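Local coordinates for chemotaxis protein cheA (Thermotoga maritima, PDB 1TQG), which is a histidine kinase of bacterial chemotaxis whose phosphotransfer domain, the part modelled here, probably relays phosphate to response regulator proteins, at residues Leu37-Phe42 against Lys73-Glu78; Ala44-Lys49 against Thr66-Leu71; Glu5-Phe10 against Gly53-Ser58. All coordinates share one frame; numbering follows the deposited sequence. Where two conformers were deposited one is given.

Interaction 1 of 3, residues Leu37-Phe42 against Lys73-Glu78; sequences LINEAF and KARNSE
The guanidinium of R75 lies flat on the ring of F42, an aromatic stack with cation-pi character near the end of helix 58-75. R75 CZ is 4.4 Å from the F42 ring centroid, the two planes are inclined by only 22°, and NE sits over the middle of the ring. R75 begins from an uncommon torsion, its CG wedged between the backbone N and the carbonyl carbon (chi1 85°), and then runs extended to NE. An arginine suits the site because its aliphatic part packs while its flat charged end stacks.

N39 crosses R75 at about a right angle, and its OD1 comes to 3.3 Å from R75 CB. A water ties the two polar ends together: it donates to N39 OD1 at 2.6 Å and accepts from R75 NH1 at 3.0 Å. Deeper in, I38 CG2 rests 3.6 Å from R75 CB and 4.0 Å from A74 CB, where alanine's short side chain is consistent with the close approach of the helices. Beyond these residues the helix ends in a Schellman motif, with E78 N bonded to K73 O and S77, at positive phi, as its C-prime residue.

D72 forms a salt bridge with R75 NE. Stack, water and carboxylate therefore hold one guanidinium from several directions, and the positive charge is probably balanced by D72 and would be expected to polarise the F42 pi cloud.

Interaction 2 of 3, residues Ala44-Lys49 against Thr66-Leu71; sequences ALHTLK and TLENIL
H46 and K49, the histidine and lysine of the H-x-x-K signature of histidine phosphotransfer (Hpt) domains, both reach E68 across two helices of the four-helix bundle. The short segments run nearly antiparallel, at 156°, their axes approaching to 8.9 Å at the closest point. H46 ND1 donates to E68 OE1 over 2.7 Å with an N-H...O angle of 151°. The oxygen lies in the imidazole plane and is approached on its syn side, somewhat out of the carboxylate plane. This His-carboxylate bond helps to fix the rotation of the ring and uses ND1, leaving NE2 on the far side as the probable phosphate acceptor, as in related Hpt domains.

E68 reaches its partners through a first torsion displaced from a staggered value (chi1 99°), beyond which the chain is extended. K49, its chain bent at chi3, crosses E68 at about a right angle, and its NZ forms a salt bridge with OE2; the very short length is doubtful, because OE2 sits too close to the lysine in the model. H65 ND1 is a further partner of OE2. An alanine in place of E68 would probably leave H46 ND1 without its acceptor and the imidazole freer to turn, and K49 without its opposite charge.

Beneath this polar layer, L45 suits the buried interface: its branched end spreads over L67 and L71. L45 CB meets E68 CB at 4.0 Å, CD2 lies 4.0 Å from L67 CB, and the tightest apolar approach is L45 CD1 to L71 CD2, 3.7 Å.

Interaction 3 of 3, residues Glu5-Phe10 against Gly53-Ser58; sequences EYLGVF and GTMGFS
F10 and F57 form an edge-to-face (T-shaped) aromatic pair where helix 3-30 of the Hpt bundle meets the turn between helices 35-55 and 58-75. Their ring planes stand at 88° and their centroids 5.2 Å apart; the edge of F57 is directed at a face of F10, with F57 CE2 offset toward the rim and 3.7 Å from F10 CE2. L7 meets the same F57 ring at its edge, CD2 lying 3.7 Å from F57 CZ. Flat, apolar rings suit this place because one can offer C-H groups while the other offers its pi face.

M55 touches both F10 and L7 and lies over a face of F57. Its CG approaches F10 CD1 at 3.5 Å, and its sulfur makes an oblique Met-aromatic contact, SD being 5.2 Å from the F10 ring centroid. The flexible, unbranched chain bends at chi2 and again at chi3, the latter bringing CE back to 3.9 Å from L7 CD2. M55 was deposited in two conformers, so these contacts describe one of them.

Around this first shell, F10 points its ring at the turn with CG anti to the backbone N (chi1 175°), and the carbonyl O of F10 receives a hydrogen bond from T14 OG1. On the other side, a Schellman motif ends helix 35-55 at G56, whose positive phi is easily adopted without a CB. F57 follows as the centre of an inverse gamma turn and at the N-cap position of helix 58-75. Here F57 lies beneath M55, whose CB is 3.6 Å above the F57 ring plane, over its centre.

In the fold
From the N terminus, helix 3-30 opens interaction 3 with residues 5-10, and the chain closes it at 53-58, where helix 35-55 gives way to helix 58-75. Before that closure, helix 35-55 has already opened interaction 1 at 37-42 and interaction 2 at 44-49. Helix 58-75 then runs back, closing interaction 2 at 66-71 and interaction 1 at 73-78. Interaction 2 is thus enclosed within interaction 1, and interaction 3 crosses both. Interactions 1 and 2 touch, chiefly where L71 packs against I38, A41 and F42, and zip the same helix pair together. Interaction 3, its centre about 26 Å from that of interaction 1, ties the first helix to the pair's opposite end.

Interaction 1 of 3, residues Leu37-Phe42 against Lys73-Glu78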
ATOM      1  N   LEU A  37      -5.566   0.796 -13.215  1.00 17.64           N
ATOM      2  CA  LEU A  37      -5.848   0.537 -11.823  1.00 16.60           C
ATOM      3  C   LEU A  37      -4.717  -0.244 -11.159  1.00 15.29           C
ATOM      4  O   LEU A  37      -4.367   0.046  -9.997  1.00 16.24           O
ATOM      5  CB  LEU A  37      -7.148  -0.190 -11.659  1.00 19.16           C
ATOM      6  CG  LEU A  37      -8.407   0.534 -12.157  1.00 20.12           C
ATOM      7  CD1 LEU A  37      -9.587  -0.399 -12.135  1.00 24.72           C
ATOM      8  CD2 LEU A  37      -8.605   1.812 -11.386  1.00 19.76           C
ATOM      9  N   ILE A  38      -4.145  -1.205 -11.874  1.00 15.55           N
ATOM     10  CA  ILE A  38      -2.951  -1.895 -11.334  1.00 13.85           C
ATOM     11  C   ILE A  38      -1.868  -0.878 -11.046  1.00 13.66           C
ATOM     12  O   ILE A  38      -1.232  -0.939  -9.981  1.00 14.29           O
ATOM     13  CB  ILE A  38      -2.479  -3.035 -12.260  1.00 15.15           C
ATOM     14  CG1 ILE A  38      -3.588  -4.088 -12.416  1.00 15.85           C
ATOM     15  CG2 ILE A  38      -1.161  -3.605 -11.804  1.00 15.86           C
ATOM     16  CD1 ILE A  38      -3.240  -5.080 -13.490  1.00 17.74           C
ATOM     17  N   ASN A  39      -1.615   0.007 -11.977  1.00 14.00           N
ATOM     18  CA  ASN A  39      -0.633   1.043 -11.805  1.00 14.28           C
ATOM     19  C   ASN A  39      -0.965   1.978 -10.610  1.00 14.42           C
ATOM     20  O   ASN A  39      -0.054   2.333  -9.843  1.00 15.54           O
ATOM     21  CB  ASN A  39      -0.461   1.881 -13.055  1.00 16.44           C
ATOM     22  CG  ASN A  39       0.122   1.081 -14.189  1.00 23.28           C
ATOM     23  OD1 ASN A  39       0.908   0.184 -14.044  1.00 34.93           O
ATOM     24  ND2 ASN A  39      -0.193   1.489 -15.384  1.00 29.02           N
ATOM     25  N   GLU A  40      -2.205   2.330 -10.422  1.00 16.86           N
ATOM     26  CA  GLU A  40      -2.612   3.134  -9.290  1.00 19.47           C
ATOM     27  C   GLU A  40      -2.236   2.497  -7.964  1.00 17.57           C
ATOM     28  O   GLU A  40      -1.780   3.139  -7.023  1.00 18.12           O
ATOM     29  CB  GLU A  40      -4.115   3.341  -9.251  1.00 26.80           C
ATOM     30  CG  GLU A  40      -4.720   4.275 -10.214  1.00 30.09           C
ATOM     31  CD  GLU A  40      -6.221   4.451 -10.062  1.00 33.45           C
ATOM     32  OE1 GLU A  40      -6.945   4.146  -9.093  1.00 44.37           O
ATOM     33  OE2 GLU A  40      -6.682   4.951 -11.084  1.00 32.70           O
ATOM     34  N   ALA A  41      -2.551   1.215  -7.900  1.00 16.56           N
ATOM     35  CA  ALA A  41      -2.203   0.498  -6.680  1.00 17.13           C
ATOM     36  C   ALA A  41      -0.707   0.407  -6.485  1.00 15.20           C
ATOM     37  O   ALA A  41      -0.241   0.633  -5.325  1.00 15.75           O
ATOM     38  CB  ALA A  41      -2.823  -0.892  -6.752  1.00 18.04           C
ATOM     39  N   PHE A  42       0.036   0.078  -7.530  1.00 14.66           N
ATOM     40  CA  PHE A  42       1.471   0.091  -7.441  1.00 14.43           C
ATOM     41  C   PHE A  42       2.016   1.426  -6.886  1.00 13.74           C
ATOM     42  O   PHE A  42       2.844   1.436  -5.992  1.00 14.36           O
ATOM     43  CB  PHE A  42       2.063  -0.258  -8.843  1.00 14.72           C
ATOM     44  CG  PHE A  42       3.576  -0.066  -8.836  1.00 15.53           C
ATOM     45  CD1 PHE A  42       4.411  -1.014  -8.255  1.00 15.23           C
ATOM     46  CD2 PHE A  42       4.111   1.078  -9.352  1.00 24.89           C
ATOM     47  CE1 PHE A  42       5.764  -0.787  -8.152  1.00 20.28           C
ATOM     48  CE2 PHE A  42       5.479   1.312  -9.249  1.00 28.41           C
ATOM     49  CZ  PHE A  42       6.297   0.370  -8.637  1.00 26.47           C
ATOM     50  N   LYS A  73       4.779  -7.022 -10.621  1.00 14.56           N
ATOM     51  CA  LYS A  73       4.642  -8.210 -11.508  1.00 14.51           C
ATOM     52  C   LYS A  73       3.372  -8.080 -12.332  1.00 14.68           C
ATOM     53  O   LYS A  73       3.368  -8.321 -13.543  1.00 16.72           O
ATOM     54  CB  LYS A  73       4.717  -9.470 -10.680  1.00 15.48           C
ATOM     55  CG  LYS A  73       6.119  -9.806 -10.117  1.00 17.07           C
ATOM     56  CD  LYS A  73       6.017 -11.090  -9.286  1.00 20.32           C
ATOM     57  CE  LYS A  73       7.374 -11.478  -8.763  1.00 25.02           C
ATOM     58  NZ  LYS A  73       7.293 -12.262  -7.500  1.00 29.95           N
ATOM     59  N   ALA A  74       2.275  -7.664 -11.703  1.00 14.28           N
ATOM     60  CA  ALA A  74       1.010  -7.632 -12.415  1.00 13.70           C
ATOM     61  C   ALA A  74       1.035  -6.540 -13.484  1.00 13.36           C
ATOM     62  O   ALA A  74       0.510  -6.711 -14.574  1.00 14.79           O
ATOM     63  CB  ALA A  74      -0.099  -7.396 -11.416  1.00 13.54           C
ATOM     64  N   ARG A  75       1.677  -5.371 -13.202  1.00 13.81           N
ATOM     65  CA  ARG A  75       1.657  -4.286 -14.186  1.00 15.60           C
ATOM     66  C   ARG A  75       2.523  -4.656 -15.405  1.00 15.47           C
ATOM     67  O   ARG A  75       2.342  -4.096 -16.468  1.00 17.96           O
ATOM     68  CB  ARG A  75       1.975  -2.941 -13.519  1.00 17.10           C
ATOM     69  CG  ARG A  75       3.462  -2.678 -13.397  1.00 16.77           C
ATOM     70  CD  ARG A  75       3.650  -1.399 -12.617  1.00 19.68           C
ATOM     71  NE  ARG A  75       5.024  -1.085 -12.413  1.00 20.68           N
ATOM     72  CZ  ARG A  75       5.786  -0.200 -13.081  1.00 21.57           C
ATOM     73  NH1 ARG A  75       5.332   0.539 -14.049  1.00 24.40           N
ATOM     74  NH2 ARG A  75       7.067  -0.048 -12.711  1.00 29.24           N
ATOM     75  N   ASN A  76       3.501  -5.560 -15.291  1.00 14.39           N
ATOM     76  CA  ASN A  76       4.311  -6.021 -16.411  1.00 15.64           C
ATOM     77  C   ASN A  76       3.750  -7.315 -16.967  1.00 15.04           C
ATOM     78  O   ASN A  76       4.424  -8.010 -17.715  1.00 15.33           O
ATOM     79  CB  ASN A  76       5.743  -6.258 -15.913  1.00 19.25           C
ATOM     80  CG  ASN A  76       6.541  -5.054 -15.658  1.00 19.98           C
ATOM     81  OD1 ASN A  76       6.652  -4.406 -14.585  1.00 26.59           O
ATOM     82  ND2 ASN A  76       7.098  -4.580 -16.741  1.00 28.64           N
ATOM     83  N   SER A  77       2.522  -7.692 -16.609  1.00 14.78           N
ATOM     84  CA  SER A  77       1.807  -8.867 -17.084  1.00 15.04           C
ATOM     85  C   SER A  77       2.544 -10.151 -16.811  1.00 15.02           C
ATOM     86  O   SER A  77       2.364 -11.148 -17.480  1.00 17.53           O
ATOM     87  CB  SER A  77       1.504  -8.742 -18.600  1.00 17.49           C
ATOM     88  OG  SER A  77       0.575  -7.714 -18.828  1.00 18.34           O
ATOM     89  N   GLU A  78       3.298 -10.219 -15.713  1.00 16.60           N
ATOM     90  CA  GLU A  78       3.999 -11.406 -15.287  1.00 17.90           C
ATOM     91  C   GLU A  78       3.094 -12.375 -14.543  1.00 19.72           C
ATOM     92  O   GLU A  78       3.337 -13.570 -14.519  1.00 20.41           O
ATOM     93  CB  GLU A  78       5.233 -11.023 -14.453  1.00 18.87           C
ATOM     94  CG  GLU A  78       6.338 -10.254 -15.162  1.00 20.82           C
ATOM     95  CD  GLU A  78       7.331  -9.456 -14.382  0.58 21.68           C
ATOM     96  OE1 GLU A  78       8.044  -8.567 -14.936  0.58 31.74           O
ATOM     97  OE2 GLU A  78       7.462  -9.680 -13.169  0.58 23.65           O
TER
HETATM   98  O   HOH W   1       2.860   0.109 -15.750  1.00 28.22           O

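Interaction 2 of 3, residues Ala44-Lys49 against Thr66-Leu71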
ATOM      1  N   ALA A  44       0.605   3.806  -5.128  1.00 14.50           N
ATOM      2  CA  ALA A  44       0.311   4.071  -3.706  1.00 14.34           C
ATOM      3  C   ALA A  44       1.216   3.253  -2.810  1.00 13.63           C
ATOM      4  O   ALA A  44       1.738   3.748  -1.830  1.00 14.29           O
ATOM      5  CB  ALA A  44      -1.169   3.743  -3.465  1.00 16.26           C
ATOM      6  N   LEU A  45       1.408   1.961  -3.130  1.00 13.97           N
ATOM      7  CA  LEU A  45       2.300   1.124  -2.335  1.00 13.09           C
ATOM      8  C   LEU A  45       3.715   1.631  -2.381  1.00 13.76           C
ATOM      9  O   LEU A  45       4.442   1.553  -1.375  1.00 13.91           O
ATOM     10  CB  LEU A  45       2.219  -0.335  -2.803  1.00 14.23           C
ATOM     11  CG  LEU A  45       0.908  -1.041  -2.425  1.00 14.99           C
ATOM     12  CD1 LEU A  45       0.737  -2.264  -3.322  1.00 17.38           C
ATOM     13  CD2 LEU A  45       0.865  -1.356  -0.966  1.00 16.92           C
ATOM     14  N   HIS A  46       4.166   2.082  -3.539  1.00 13.72           N
ATOM     15  CA  HIS A  46       5.524   2.583  -3.683  1.00 13.77           C
ATOM     16  C   HIS A  46       5.683   3.841  -2.846  1.00 13.45           C
ATOM     17  O   HIS A  46       6.714   4.024  -2.170  1.00 14.42           O
ATOM     18  CB  HIS A  46       5.761   2.836  -5.202  1.00 14.10           C
ATOM     19  CG  HIS A  46       7.173   3.242  -5.423  1.00 15.47           C
ATOM     20  ND1 HIS A  46       8.211   2.381  -5.262  1.00 19.89           N
ATOM     21  CD2 HIS A  46       7.711   4.376  -5.896  1.00 17.54           C
ATOM     22  CE1 HIS A  46       9.317   2.940  -5.545  1.00 23.21           C
ATOM     23  NE2 HIS A  46       9.094   4.182  -5.911  1.00 19.88           N
ATOM     24  N   THR A  47       4.689   4.727  -2.830  1.00 14.71           N
ATOM     25  CA  THR A  47       4.763   5.931  -2.000  1.00 15.22           C
ATOM     26  C   THR A  47       4.847   5.533  -0.523  1.00 14.05           C
ATOM     27  O   THR A  47       5.645   6.055   0.275  1.00 14.75           O
ATOM     28  CB  THR A  47       3.549   6.877  -2.210  1.00 17.31           C
ATOM     29  OG1 THR A  47       3.651   7.455  -3.518  1.00 20.35           O
ATOM     30  CG2 THR A  47       3.557   8.028  -1.234  1.00 18.44           C
ATOM     31  N   LEU A  48       4.007   4.582  -0.091  1.00 13.95           N
ATOM     32  CA  LEU A  48       4.065   4.128   1.325  1.00 12.77           C
ATOM     33  C   LEU A  48       5.416   3.561   1.671  1.00 12.72           C
ATOM     34  O   LEU A  48       5.929   3.830   2.753  1.00 13.57           O
ATOM     35  CB  LEU A  48       2.940   3.133   1.552  1.00 12.67           C
ATOM     36  CG  LEU A  48       1.497   3.666   1.595  1.00 13.47           C
ATOM     37  CD1 LEU A  48       0.514   2.522   1.458  1.00 16.77           C
ATOM     38  CD2 LEU A  48       1.288   4.475   2.860  1.00 23.09           C
ATOM     39  N   LYS A  49       6.015   2.796   0.773  1.00 13.37           N
ATOM     40  CA  LYS A  49       7.336   2.228   1.034  1.00 14.03           C
ATOM     41  C   LYS A  49       8.328   3.334   1.265  1.00 13.98           C
ATOM     42  O   LYS A  49       9.181   3.274   2.171  1.00 15.32           O
ATOM     43  CB  LYS A  49       7.770   1.383  -0.164  1.00 14.32           C
ATOM     44  CG  LYS A  49       9.072   0.597   0.023  1.00 17.52           C
ATOM     45  CD  LYS A  49       9.553  -0.034  -1.236  1.00 25.09           C
ATOM     46  CE  LYS A  49      10.054   0.865  -2.342  1.00 40.14           C
ATOM     47  NZ  LYS A  49      10.873   0.228  -3.402  1.00 45.17           N
ATOM     48  N   THR A  66       7.197  -5.939  -0.427  1.00 13.14           N
ATOM     49  CA  THR A  66       6.630  -7.229  -0.828  1.00 14.58           C
ATOM     50  C   THR A  66       5.354  -7.015  -1.602  1.00 14.21           C
ATOM     51  O   THR A  66       5.080  -7.649  -2.637  1.00 15.44           O
ATOM     52  CB  THR A  66       6.448  -8.125   0.432  1.00 16.39           C
ATOM     53  OG1 THR A  66       7.713  -8.419   0.960  1.00 19.25           O
ATOM     54  CG2 THR A  66       5.733  -9.404   0.122  1.00 19.12           C
ATOM     55  N   LEU A  67       4.500  -6.100  -1.137  1.00 14.43           N
ATOM     56  CA  LEU A  67       3.217  -5.874  -1.793  1.00 14.66           C
ATOM     57  C   LEU A  67       3.384  -5.180  -3.104  1.00 15.03           C
ATOM     58  O   LEU A  67       2.759  -5.506  -4.116  1.00 16.09           O
ATOM     59  CB  LEU A  67       2.324  -5.030  -0.865  1.00 15.47           C
ATOM     60  CG  LEU A  67       1.914  -5.687   0.449  1.00 16.46           C
ATOM     61  CD1 LEU A  67       1.290  -4.603   1.331  1.00 19.65           C
ATOM     62  CD2 LEU A  67       1.027  -6.873   0.235  1.00 21.38           C
ATOM     63  N   GLU A  68       4.271  -4.174  -3.164  1.00 15.22           N
ATOM     64  CA  GLU A  68       4.558  -3.451  -4.397  1.00 15.74           C
ATOM     65  C   GLU A  68       5.090  -4.480  -5.417  1.00 16.43           C
ATOM     66  O   GLU A  68       4.750  -4.296  -6.606  1.00 17.55           O
ATOM     67  CB  GLU A  68       5.442  -2.234  -4.204  1.00 19.54           C
ATOM     68  CG  GLU A  68       6.877  -2.300  -4.481  1.00 25.43           C
ATOM     69  CD  GLU A  68       7.653  -1.043  -4.146  1.00 21.81           C
ATOM     70  OE1 GLU A  68       7.134   0.061  -4.303  1.00 26.74           O
ATOM     71  OE2 GLU A  68       8.851  -1.191  -3.785  1.00 28.88           O
ATOM     72  N   ASN A  69       5.900  -5.452  -5.007  1.00 15.35           N
ATOM     73  CA  ASN A  69       6.398  -6.422  -5.950  1.00 15.57           C
ATOM     74  C   ASN A  69       5.291  -7.196  -6.582  1.00 14.98           C
ATOM     75  O   ASN A  69       5.385  -7.551  -7.794  1.00 16.72           O
ATOM     76  CB  ASN A  69       7.359  -7.418  -5.232  1.00 17.57           C
ATOM     77  CG  ASN A  69       8.692  -6.828  -4.925  1.00 18.47           C
ATOM     78  OD1 ASN A  69       9.101  -5.778  -5.431  1.00 19.83           O
ATOM     79  ND2 ASN A  69       9.410  -7.449  -4.017  1.00 19.25           N
ATOM     80  N   ILE A  70       4.220  -7.547  -5.885  1.00 15.87           N
ATOM     81  CA  ILE A  70       3.043  -8.230  -6.483  1.00 15.51           C
ATOM     82  C   ILE A  70       2.465  -7.330  -7.572  1.00 14.25           C
ATOM     83  O   ILE A  70       2.263  -7.806  -8.696  1.00 15.66           O
ATOM     84  CB  ILE A  70       2.047  -8.570  -5.415  1.00 16.61           C
ATOM     85  CG1 ILE A  70       2.607  -9.518  -4.343  1.00 18.73           C
ATOM     86  CG2 ILE A  70       0.803  -9.163  -6.082  1.00 18.14           C
ATOM     87  CD1 ILE A  70       1.691  -9.652  -3.126  1.00 21.94           C
ATOM     88  N   LEU A  71       2.192  -6.057  -7.248  1.00 14.69           N
ATOM     89  CA  LEU A  71       1.592  -5.177  -8.234  1.00 14.86           C
ATOM     90  C   LEU A  71       2.510  -4.871  -9.374  1.00 14.17           C
ATOM     91  O   LEU A  71       2.033  -4.675 -10.507  1.00 15.11           O
ATOM     92  CB  LEU A  71       1.059  -3.861  -7.617  1.00 15.83           C
ATOM     93  CG  LEU A  71      -0.259  -3.892  -6.864  1.00 16.41           C
ATOM     94  CD1 LEU A  71      -1.449  -4.121  -7.817  1.00 17.21           C
ATOM     95  CD2 LEU A  71      -0.297  -4.903  -5.756  1.00 20.11           C
TER

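Interaction 3 of 3, residues Glu5-Phe10 against Gly53-Ser58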
ATOM      1  N   GLU A   5       5.138  15.085  16.699  1.00 13.00           N
ATOM      2  CA  GLU A   5       4.359  15.852  15.718  1.00 13.19           C
ATOM      3  C   GLU A   5       4.460  15.233  14.323  1.00 12.73           C
ATOM      4  O   GLU A   5       3.427  15.063  13.642  1.00 13.98           O
ATOM      5  CB  GLU A   5       4.828  17.286  15.701  1.00 15.35           C
ATOM      6  CG  GLU A   5       4.118  18.173  14.692  1.00 20.58           C
ATOM      7  CD  GLU A   5       4.707  19.585  14.644  1.00 24.91           C
ATOM      8  OE1 GLU A   5       5.471  19.922  15.551  1.00 29.05           O
ATOM      9  OE2 GLU A   5       4.394  20.298  13.667  1.00 31.35           O
ATOM     10  N   TYR A   6       5.681  14.925  13.920  1.00 12.34           N
ATOM     11  CA  TYR A   6       5.862  14.378  12.565  1.00 12.65           C
ATOM     12  C   TYR A   6       5.356  12.969  12.451  1.00 12.55           C
ATOM     13  O   TYR A   6       4.962  12.612  11.308  1.00 13.32           O
ATOM     14  CB  TYR A   6       7.318  14.528  12.157  1.00 14.15           C
ATOM     15  CG  TYR A   6       7.768  15.941  12.136  1.00 16.35           C
ATOM     16  CD1 TYR A   6       6.980  16.962  11.668  1.00 17.67           C
ATOM     17  CD2 TYR A   6       9.027  16.302  12.589  1.00 22.93           C
ATOM     18  CE1 TYR A   6       7.382  18.280  11.663  1.00 20.81           C
ATOM     19  CE2 TYR A   6       9.456  17.591  12.585  1.00 27.42           C
ATOM     20  CZ  TYR A   6       8.636  18.590  12.115  1.00 23.97           C
ATOM     21  OH  TYR A   6       9.159  19.855  12.119  1.00 31.06           O
ATOM     22  N   LEU A   7       5.314  12.204  13.521  1.00 13.08           N
ATOM     23  CA  LEU A   7       4.608  10.926  13.492  1.00 13.64           C
ATOM     24  C   LEU A   7       3.141  11.119  13.192  1.00 13.42           C
ATOM     25  O   LEU A   7       2.542  10.367  12.406  1.00 13.78           O
ATOM     26  CB  LEU A   7       4.770  10.204  14.832  1.00 14.10           C
ATOM     27  CG  LEU A   7       6.104   9.541  15.136  1.00 14.98           C
ATOM     28  CD1 LEU A   7       6.047   8.913  16.532  1.00 16.81           C
ATOM     29  CD2 LEU A   7       6.464   8.485  14.131  1.00 15.07           C
ATOM     30  N   GLY A   8       2.541  12.155  13.756  1.00 13.22           N
ATOM     31  CA  GLY A   8       1.141  12.442  13.440  1.00 14.02           C
ATOM     32  C   GLY A   8       0.939  12.757  11.981  1.00 12.47           C
ATOM     33  O   GLY A   8      -0.027  12.321  11.338  1.00 13.28           O
ATOM     34  N   VAL A   9       1.863  13.519  11.408  1.00 12.57           N
ATOM     35  CA  VAL A   9       1.799  13.850   9.981  1.00 12.35           C
ATOM     36  C   VAL A   9       1.963  12.565   9.128  1.00 11.82           C
ATOM     37  O   VAL A   9       1.216  12.322   8.174  1.00 12.47           O
ATOM     38  CB  VAL A   9       2.841  14.891   9.594  1.00 12.77           C
ATOM     39  CG1 VAL A   9       2.885  15.073   8.073  1.00 15.57           C
ATOM     40  CG2 VAL A   9       2.565  16.222  10.283  1.00 15.94           C
ATOM     41  N   PHE A  10       2.947  11.749   9.461  1.00 11.73           N
ATOM     42  CA  PHE A  10       3.158  10.492   8.826  1.00 11.89           C
ATOM     43  C   PHE A  10       1.882   9.616   8.838  1.00 12.19           C
ATOM     44  O   PHE A  10       1.510   9.054   7.787  1.00 13.21           O
ATOM     45  CB  PHE A  10       4.312   9.741   9.506  1.00 13.54           C
ATOM     46  CG  PHE A  10       4.544   8.352   8.980  1.00 12.55           C
ATOM     47  CD1 PHE A  10       5.342   8.156   7.882  1.00 14.93           C
ATOM     48  CD2 PHE A  10       4.044   7.269   9.617  1.00 16.34           C
ATOM     49  CE1 PHE A  10       5.588   6.870   7.413  1.00 16.57           C
ATOM     50  CE2 PHE A  10       4.192   5.989   9.096  1.00 18.65           C
ATOM     51  CZ  PHE A  10       5.003   5.793   7.999  1.00 15.82           C
ATOM     52  N   GLY A  53      10.502   4.344   4.609  1.00 14.42           N
ATOM     53  CA  GLY A  53      11.933   4.391   4.605  1.00 17.05           C
ATOM     54  C   GLY A  53      12.490   5.654   5.201  1.00 16.12           C
ATOM     55  O   GLY A  53      13.521   5.674   5.896  1.00 17.65           O
ATOM     56  N   THR A  54      11.827   6.798   4.992  1.00 15.96           N
ATOM     57  CA  THR A  54      12.371   8.069   5.511  1.00 17.07           C
ATOM     58  C   THR A  54      12.164   8.138   7.015  1.00 15.15           C
ATOM     59  O   THR A  54      12.841   8.934   7.649  1.00 18.24           O
ATOM     60  CB  THR A  54      11.789   9.309   4.816  1.00 21.79           C
ATOM     61  OG1 THR A  54      10.429   9.448   5.200  1.00 23.60           O
ATOM     62  CG2 THR A  54      11.867   9.198   3.328  1.00 31.22           C
ATOM     63  N   MET A  55      11.298   7.329   7.611  1.00 14.93           N
ATOM     64  CA  MET A  55      11.096   7.257   9.050  1.00 14.90           C
ATOM     65  C   MET A  55      11.930   6.149   9.661  1.00 15.30           C
ATOM     66  O   MET A  55      11.979   5.984  10.879  1.00 16.55           O
ATOM     67  CB  MET A  55       9.619   7.095   9.369  1.00 16.79           C
ATOM     68  CG  MET A  55       8.745   8.215   8.766  0.59 17.55           C
ATOM     69  SD  MET A  55       9.040   9.905   9.369  0.59 17.52           S
ATOM     70  CE  MET A  55       8.200   9.775  10.942  0.59 25.28           C
ATOM     71  N   GLY A  56      12.552   5.293   8.861  1.00 15.07           N
ATOM     72  CA  GLY A  56      13.297   4.137   9.313  1.00 15.66           C
ATOM     73  C   GLY A  56      12.398   3.013   9.828  1.00 14.41           C
ATOM     74  O   GLY A  56      12.814   2.212  10.654  1.00 16.95           O
ATOM     75  N   PHE A  57      11.181   2.928   9.329  1.00 13.53           N
ATOM     76  CA  PHE A  57      10.248   1.899   9.748  1.00 13.93           C
ATOM     77  C   PHE A  57      10.448   0.647   8.889  1.00 15.20           C
ATOM     78  O   PHE A  57       9.756   0.461   7.888  1.00 15.51           O
ATOM     79  CB  PHE A  57       8.814   2.407   9.726  1.00 14.25           C
ATOM     80  CG  PHE A  57       8.517   3.533  10.694  1.00 14.74           C
ATOM     81  CD1 PHE A  57       9.359   3.820  11.768  1.00 15.69           C
ATOM     82  CD2 PHE A  57       7.421   4.305  10.482  1.00 16.82           C
ATOM     83  CE1 PHE A  57       9.029   4.888  12.623  1.00 18.46           C
ATOM     84  CE2 PHE A  57       7.046   5.335  11.314  1.00 17.87           C
ATOM     85  CZ  PHE A  57       7.875   5.592  12.378  1.00 19.50           C
ATOM     86  N   SER A  58      11.405  -0.152   9.260  1.00 18.61           N
ATOM     87  CA  SER A  58      11.901  -1.257   8.478  1.00 21.64           C
ATOM     88  C   SER A  58      10.823  -2.264   8.121  1.00 17.21           C
ATOM     89  O   SER A  58      10.755  -2.661   6.968  1.00 18.32           O
ATOM     90  CB  SER A  58      13.075  -1.882   9.303  1.00 26.43           C
ATOM     91  OG  SER A  58      12.662  -1.886  10.664  0.65 37.33           O
TER